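Local coordinates for C alpha-dehydrogenase (Sphingobium sp. SYK-6, PDB 4YAC), which binds NADH as a short-chain dehydrogenase/reductase and probably oxidises the C alpha alcohol of substrates in the lignin beta-aryl ether cleavage pathway, at residues K24-E29 against V237-V242; I139-S144 against R165-S170. All coordinates share one frame; numbering follows the deposited sequence.

Contact 1. Residues K24-E29 against V237-V242; sequences KVLAEE and VVLDAV
Glu29 brings its carboxylate to the edge of this helix-to-helix contact and uses its two oxygens differently. OE2 forms a salt bridge with NE of Arg236, the residue just before 237-242, while Glu29 OE1 rests against the methyl CD2 of Leu239 at 4.0 Å. The anchored oxygen limits where the carboxylate can swing, and OE1 meets only an apolar methyl of 237-242. The salt bridge lies at the edge of the contact; between the helices the side chains that meet are aliphatic.

That interior is built around Leu239, which supplies 74 of the 173 Å² buried between the segments. Its CG, anti to the backbone N (chi1 175°), is carried out toward 24-29, and chi2 at 58° then sets CD2 against Val25 and CD1 against Leu26. Val25 CG1 lies 3.8 Å from Leu239 CD2 and 4.0 Å from Leu239 CB, and thus covers the base of the leucine as well as one branch. The other branch takes Leu26, whose CD2 stands 4.1 Å from Leu239 CD1. Here the two leucines run past each other in opposite directions and meet methyl to methyl. The CA atoms of Leu26 and Leu239, the nearest such pair, are 7.0 Å apart; the bond from CA to CB in Leu26 does not aim at the partner helix, but its terminal methyl turns back to it.

Leu239 also packs on Leu4 and Ala30, which extend its apolar surroundings beyond the two helices. Val25 is about 13 Å by side chain from the bound NADH, which places this contact away from the cofactor pocket. Helices 17-28 and 231-243 thus pack side by side over the Rossmann sheet, the first resting on strand 33-38 through Leu26 and Val34, the second on strand 248-249 through Val237 and Val249.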
ATOM      1  N   LYS A  24     -10.044   8.704  24.762  1.00 30.80           N
ATOM      2  CA  LYS A  24     -11.127   8.898  25.723  1.00 29.66           C
ATOM      3  C   LYS A  24     -11.748   7.572  26.135  1.00 35.83           C
ATOM      4  O   LYS A  24     -11.939   7.302  27.325  1.00 33.37           O
ATOM      5  CB  LYS A  24     -12.211   9.803  25.142  1.00 35.11           C
ATOM      6  CG  LYS A  24     -11.849  11.272  25.088  1.00 36.82           C
ATOM      7  CD  LYS A  24     -13.018  12.094  24.550  1.00 44.32           C
ATOM      8  CE  LYS A  24     -12.677  13.572  24.443  1.00 43.09           C
ATOM      9  NZ  LYS A  24     -13.802  14.369  23.876  1.00 64.67           N
ATOM     10  N   VAL A  25     -12.073   6.752  25.144  1.00 33.50           N
ATOM     11  CA  VAL A  25     -12.717   5.466  25.389  1.00 31.40           C
ATOM     12  C   VAL A  25     -11.791   4.529  26.153  1.00 35.00           C
ATOM     13  O   VAL A  25     -12.231   3.818  27.056  1.00 34.22           O
ATOM     14  CB  VAL A  25     -13.156   4.798  24.065  1.00 37.66           C
ATOM     15  CG1 VAL A  25     -13.651   3.373  24.298  1.00 34.53           C
ATOM     16  CG2 VAL A  25     -14.243   5.626  23.392  1.00 33.07           C
ATOM     17  N   LEU A  26     -10.510   4.525  25.801  1.00 31.87           N
ATOM     18  CA  LEU A  26      -9.562   3.637  26.464  1.00 29.63           C
ATOM     19  C   LEU A  26      -9.310   4.078  27.910  1.00 36.23           C
ATOM     20  O   LEU A  26      -9.219   3.243  28.813  1.00 34.54           O
ATOM     21  CB  LEU A  26      -8.246   3.580  25.679  1.00 32.64           C
ATOM     22  CG  LEU A  26      -8.360   2.959  24.281  1.00 31.97           C
ATOM     23  CD1 LEU A  26      -7.070   3.156  23.494  1.00 28.64           C
ATOM     24  CD2 LEU A  26      -8.713   1.483  24.361  1.00 38.42           C
ATOM     25  N   ALA A  27      -9.222   5.385  28.132  1.00 37.48           N
ATOM     26  CA  ALA A  27      -8.941   5.924  29.463  1.00 35.81           C
ATOM     27  C   ALA A  27     -10.150   5.843  30.391  1.00 33.81           C
ATOM     28  O   ALA A  27     -10.014   5.562  31.587  1.00 32.49           O
ATOM     29  CB  ALA A  27      -8.473   7.368  29.352  1.00 37.57           C
ATOM     30  N   GLU A  28     -11.334   6.088  29.841  1.00 35.23           N
ATOM     31  CA  GLU A  28     -12.542   6.201  30.651  1.00 34.28           C
ATOM     32  C   GLU A  28     -13.242   4.860  30.826  1.00 43.72           C
ATOM     33  O   GLU A  28     -13.350   4.357  31.943  1.00 62.24           O
ATOM     34  CB  GLU A  28     -13.498   7.217  30.029  1.00 40.48           C
ATOM     35  CG  GLU A  28     -12.951   8.635  30.036  1.00 37.11           C
ATOM     36  CD  GLU A  28     -13.939   9.648  29.494  1.00 41.19           C
ATOM     37  OE1 GLU A  28     -14.986   9.866  30.141  1.00 36.66           O
ATOM     38  OE2 GLU A  28     -13.668  10.228  28.418  1.00 42.25           O
ATOM     39  N   GLU A  29     -13.710   4.278  29.728  1.00 36.81           N
ATOM     40  CA  GLU A  29     -14.446   3.018  29.802  1.00 43.80           C
ATOM     41  C   GLU A  29     -13.536   1.847  30.153  1.00 47.02           C
ATOM     42  O   GLU A  29     -13.774   1.134  31.128  1.00 44.22           O
ATOM     43  CB  GLU A  29     -15.154   2.726  28.478  1.00 43.18           C
ATOM     44  CG  GLU A  29     -16.111   3.813  28.033  1.00 62.25           C
ATOM     45  CD  GLU A  29     -16.780   3.487  26.717  1.00 76.08           C
ATOM     46  OE1 GLU A  29     -16.897   2.288  26.386  1.00 90.93           O
ATOM     47  OE2 GLU A  29     -17.183   4.432  26.010  1.00 77.70           O
ATOM     48  N   VAL A 237     -15.865   1.103  18.756  1.00 57.13           N
ATOM     49  CA  VAL A 237     -15.659   0.070  17.747  1.00 50.07           C
ATOM     50  C   VAL A 237     -14.256  -0.500  17.902  1.00 39.35           C
ATOM     51  O   VAL A 237     -14.050  -1.711  17.824  1.00 37.32           O
ATOM     52  CB  VAL A 237     -15.849   0.619  16.311  1.00 46.70           C
ATOM     53  CG1 VAL A 237     -15.455  -0.426  15.264  1.00 44.86           C
ATOM     54  CG2 VAL A 237     -17.283   1.066  16.100  1.00 45.71           C
ATOM     55  N   VAL A 238     -13.294   0.389  18.125  1.00 34.09           N
ATOM     56  CA  VAL A 238     -11.906  -0.012  18.299  1.00 31.53           C
ATOM     57  C   VAL A 238     -11.754  -0.852  19.552  1.00 36.48           C
ATOM     58  O   VAL A 238     -11.133  -1.913  19.525  1.00 37.30           O
ATOM     59  CB  VAL A 238     -10.975   1.212  18.382  1.00 32.04           C
ATOM     60  CG1 VAL A 238      -9.614   0.833  18.967  1.00 36.75           C
ATOM     61  CG2 VAL A 238     -10.807   1.822  17.011  1.00 38.29           C
ATOM     62  N   LEU A 239     -12.317  -0.361  20.651  1.00 42.17           N
ATOM     63  CA  LEU A 239     -12.226  -1.055  21.927  1.00 44.86           C
ATOM     64  C   LEU A 239     -12.707  -2.488  21.775  1.00 42.83           C
ATOM     65  O   LEU A 239     -12.071  -3.429  22.244  1.00 44.98           O
ATOM     66  CB  LEU A 239     -13.050  -0.334  22.994  1.00 41.27           C
ATOM     67  CG  LEU A 239     -13.121  -1.032  24.355  1.00 39.15           C
ATOM     68  CD1 LEU A 239     -11.730  -1.231  24.940  1.00 36.64           C
ATOM     69  CD2 LEU A 239     -13.993  -0.235  25.305  1.00 41.75           C
ATOM     70  N   ASP A 240     -13.828  -2.639  21.085  1.00 34.24           N
ATOM     71  CA  ASP A 240     -14.439  -3.938  20.888  1.00 36.78           C
ATOM     72  C   ASP A 240     -13.556  -4.844  20.027  1.00 41.00           C
ATOM     73  O   ASP A 240     -13.487  -6.052  20.256  1.00 40.58           O
ATOM     74  CB  ASP A 240     -15.826  -3.755  20.270  1.00 40.75           C
ATOM     75  CG  ASP A 240     -16.341  -5.002  19.612  1.00 60.67           C
ATOM     76  OD1 ASP A 240     -16.840  -5.896  20.327  1.00 53.02           O
ATOM     77  OD2 ASP A 240     -16.258  -5.086  18.369  1.00 97.57           O
ATOM     78  N   ALA A 241     -12.859  -4.254  19.058  1.00 38.32           N
ATOM     79  CA  ALA A 241     -11.962  -5.013  18.189  1.00 40.13           C
ATOM     80  C   ALA A 241     -10.724  -5.497  18.943  1.00 35.48           C
ATOM     81  O   ALA A 241     -10.260  -6.618  18.734  1.00 38.92           O
ATOM     82  CB  ALA A 241     -11.546  -4.165  16.988  1.00 34.31           C
ATOM     83  N   VAL A 242     -10.185  -4.643  19.806  1.00 32.34           N
ATOM     84  CA  VAL A 242      -9.021  -4.995  20.611  1.00 36.02           C
ATOM     85  C   VAL A 242      -9.351  -6.130  21.583  1.00 51.19           C
ATOM     86  O   VAL A 242      -8.597  -7.096  21.695  1.00 62.26           O
ATOM     87  CB  VAL A 242      -8.501  -3.774  21.402  1.00 36.49           C
ATOM     88  CG1 VAL A 242      -7.390  -4.176  22.376  1.00 37.00           C
ATOM     89  CG2 VAL A 242      -8.004  -2.704  20.450  1.00 30.48           C
TER

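Contact 2. Residues I139-S144 against R165-S170; sequences ILITAS and RGLAES
Ile141 reaches from the strand to the helix with its outermost carbon. CD1 lies 3.9 Å from both CB and CA of Ala168, so the methyl presses on the helix backbone as well as the short side chain, and Leu167 CG flanks the same Ile141 CD1 at 4.2 Å. This placement follows from CG1 standing anti to the carbonyl carbon (chi1 -73°), with the chain extended beyond it. Ile141 contributes 63 of the 145 Å² buried here. The small alanine lets the backbones come close: the CA atoms of Ile141 and Ala168 are 6.7 Å apart.

One shell out, polar bonds tie side chains along the helix. Arg165 NE donates to Glu169 OE2 at 2.9 Å in a salt bridge bent to 148° at the hydrogen, with the oxygen tilted from the guanidinium plane by 21°. Arg165 NH1 is held in turn by Ala147 O. Gly166 O accepts twice, from N and from OG of Ser170, which approach its carbonyl plane from opposite faces; the Ser170 hydroxyl is thereby tied back to the helix.

Further out, Val119 of helix 105-133 touches both Ile141 and Leu167, and Leu167 also packs on Thr159 of the second subunit. Ser144, past the strand end, touches Tyr157 and Lys161, a spacing consistent with the YxxxK motif of short-chain dehydrogenases. Strand 137-142, helix 155-174 and strand 180-185 make up a beta-alpha-beta crossover of the Rossmann fold, with the Ile141 contact joining the first two elements.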
ATOM      1  N   ILE A 139      -1.431  -4.252  18.606  1.00 26.79           N
ATOM      2  CA  ILE A 139      -1.071  -3.152  17.725  1.00 25.18           C
ATOM      3  C   ILE A 139      -2.256  -2.786  16.846  1.00 28.22           C
ATOM      4  O   ILE A 139      -2.775  -3.619  16.106  1.00 31.24           O
ATOM      5  CB  ILE A 139       0.141  -3.507  16.840  1.00 23.71           C
ATOM      6  CG1 ILE A 139       1.357  -3.827  17.713  1.00 32.06           C
ATOM      7  CG2 ILE A 139       0.480  -2.351  15.900  1.00 26.99           C
ATOM      8  CD1 ILE A 139       2.480  -4.520  16.974  1.00 35.87           C
ATOM      9  N   LEU A 140      -2.680  -1.531  16.947  1.00 28.27           N
ATOM     10  CA  LEU A 140      -3.714  -0.977  16.083  1.00 24.43           C
ATOM     11  C   LEU A 140      -3.078  -0.040  15.087  1.00 21.91           C
ATOM     12  O   LEU A 140      -2.259   0.804  15.449  1.00 24.11           O
ATOM     13  CB  LEU A 140      -4.776  -0.227  16.893  1.00 25.93           C
ATOM     14  CG  LEU A 140      -5.766   0.647  16.104  1.00 38.86           C
ATOM     15  CD1 LEU A 140      -6.768  -0.205  15.337  1.00 42.93           C
ATOM     16  CD2 LEU A 140      -6.478   1.628  17.028  1.00 45.94           C
ATOM     17  N   ILE A 141      -3.459  -0.207  13.826  1.00 27.48           N
ATOM     18  CA  ILE A 141      -3.121   0.738  12.778  1.00 26.39           C
ATOM     19  C   ILE A 141      -4.427   1.302  12.245  1.00 25.94           C
ATOM     20  O   ILE A 141      -5.323   0.549  11.853  1.00 28.77           O
ATOM     21  CB  ILE A 141      -2.302   0.081  11.647  1.00 23.87           C
ATOM     22  CG1 ILE A 141      -0.880  -0.194  12.133  1.00 25.16           C
ATOM     23  CG2 ILE A 141      -2.249   0.987  10.410  1.00 24.55           C
ATOM     24  CD1 ILE A 141      -0.070  -1.090  11.209  1.00 28.19           C
ATOM     25  N   THR A 142      -4.541   2.628  12.268  1.00 29.12           N
ATOM     26  CA  THR A 142      -5.692   3.313  11.690  1.00 26.68           C
ATOM     27  C   THR A 142      -5.327   3.792  10.301  1.00 27.48           C
ATOM     28  O   THR A 142      -4.541   4.726  10.140  1.00 30.41           O
ATOM     29  CB  THR A 142      -6.148   4.506  12.549  1.00 28.22           C
ATOM     30  OG1 THR A 142      -6.403   4.061  13.890  1.00 27.83           O
ATOM     31  CG2 THR A 142      -7.413   5.140  11.979  1.00 29.21           C
ATOM     32  N   ALA A 143      -5.888   3.127   9.300  1.00 34.83           N
ATOM     33  CA  ALA A 143      -5.680   3.506   7.913  1.00 32.93           C
ATOM     34  C   ALA A 143      -6.881   4.322   7.444  1.00 28.56           C
ATOM     35  O   ALA A 143      -7.109   5.419   7.943  1.00 34.74           O
ATOM     36  CB  ALA A 143      -5.472   2.275   7.049  1.00 27.65           C
ATOM     37  N   SER A 144      -7.658   3.770   6.517  1.00 26.56           N
ATOM     38  CA  SER A 144      -8.749   4.489   5.877  1.00 29.39           C
ATOM     39  C   SER A 144      -9.384   3.570   4.846  1.00 25.69           C
ATOM     40  O   SER A 144      -8.765   2.593   4.423  1.00 29.44           O
ATOM     41  CB  SER A 144      -8.231   5.775   5.217  1.00 33.81           C
ATOM     42  OG  SER A 144      -9.163   6.306   4.301  1.00 37.83           O
ATOM     43  N   ARG A 165      -1.753  -0.437   5.212  1.00 25.38           N
ATOM     44  CA  ARG A 165      -2.570  -1.646   5.132  1.00 23.74           C
ATOM     45  C   ARG A 165      -1.660  -2.849   4.929  1.00 42.98           C
ATOM     46  O   ARG A 165      -1.830  -3.879   5.575  1.00 30.18           O
ATOM     47  CB  ARG A 165      -3.595  -1.571   4.001  1.00 26.33           C
ATOM     48  CG  ARG A 165      -4.217  -2.928   3.678  1.00 25.44           C
ATOM     49  CD  ARG A 165      -5.226  -2.862   2.555  1.00 25.87           C
ATOM     50  NE  ARG A 165      -5.619  -4.204   2.130  1.00 28.36           N
ATOM     51  CZ  ARG A 165      -6.286  -4.478   1.014  1.00 36.80           C
ATOM     52  NH1 ARG A 165      -6.640  -3.501   0.191  1.00 31.08           N
ATOM     53  NH2 ARG A 165      -6.591  -5.734   0.716  1.00 34.94           N
ATOM     54  N   GLY A 166      -0.699  -2.712   4.021  1.00 26.10           N
ATOM     55  CA  GLY A 166       0.257  -3.772   3.758  1.00 20.67           C
ATOM     56  C   GLY A 166       1.038  -4.111   5.010  1.00 23.87           C
ATOM     57  O   GLY A 166       1.250  -5.284   5.336  1.00 28.78           O
ATOM     58  N   LEU A 167       1.478  -3.073   5.713  1.00 26.06           N
ATOM     59  CA  LEU A 167       2.216  -3.260   6.956  1.00 27.34           C
ATOM     60  C   LEU A 167       1.357  -3.998   7.974  1.00 27.01           C
ATOM     61  O   LEU A 167       1.834  -4.901   8.663  1.00 26.00           O
ATOM     62  CB  LEU A 167       2.671  -1.916   7.530  1.00 22.29           C
ATOM     63  CG  LEU A 167       3.331  -1.977   8.913  1.00 26.51           C
ATOM     64  CD1 LEU A 167       4.548  -2.888   8.913  1.00 26.00           C
ATOM     65  CD2 LEU A 167       3.717  -0.581   9.368  1.00 27.79           C
ATOM     66  N   ALA A 168       0.088  -3.614   8.064  1.00 25.27           N
ATOM     67  CA  ALA A 168      -0.831  -4.250   9.004  1.00 30.00           C
ATOM     68  C   ALA A 168      -1.019  -5.731   8.681  1.00 26.95           C
ATOM     69  O   ALA A 168      -0.959  -6.581   9.576  1.00 27.41           O
ATOM     70  CB  ALA A 168      -2.173  -3.536   9.004  1.00 27.11           C
ATOM     71  N   GLU A 169      -1.250  -6.046   7.409  1.00 25.09           N
ATOM     72  CA  GLU A 169      -1.444  -7.436   7.008  1.00 26.10           C
ATOM     73  C   GLU A 169      -0.160  -8.239   7.224  1.00 28.53           C
ATOM     74  O   GLU A 169      -0.208  -9.447   7.465  1.00 27.85           O
ATOM     75  CB  GLU A 169      -1.892  -7.523   5.548  1.00 27.34           C
ATOM     76  CG  GLU A 169      -3.254  -6.903   5.297  1.00 28.89           C
ATOM     77  CD  GLU A 169      -3.847  -7.314   3.964  1.00 40.71           C
ATOM     78  OE1 GLU A 169      -4.044  -8.530   3.750  1.00 60.87           O
ATOM     79  OE2 GLU A 169      -4.114  -6.420   3.129  1.00 28.91           O
ATOM     80  N   SER A 170       0.983  -7.559   7.154  1.00 26.63           N
ATOM     81  CA  SER A 170       2.275  -8.195   7.404  1.00 28.75           C
ATOM     82  C   SER A 170       2.459  -8.508   8.887  1.00 28.07           C
ATOM     83  O   SER A 170       2.899  -9.598   9.253  1.00 28.31           O
ATOM     84  CB  SER A 170       3.414  -7.307   6.905  1.00 30.11           C
ATOM     85  OG  SER A 170       3.400  -7.226   5.491  1.00 28.47           O
TER

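How the contacts relate
Contact 2 is nested along the chain inside the long loop closed by contact 1: 139-144 and 165-170 both fall between 24-29 and 237-242. The centres of contacts 1 and 2 are about 18 Å apart, yet the contacts touch, Val238 CG1 lying 3.8 Å from Leu140 CD2. Because Leu140 and Ile141 are successive residues of strand 137-142, their side chains point to opposite faces of the parallel sheet. One face therefore carries helices 17-28 and 231-243 of contact 1, the other helix 155-174 of contact 2. The sheet is thus sandwiched between helical layers, as expected for this Rossmann-type enzyme, with the interior strand 137-142 linking both contacts.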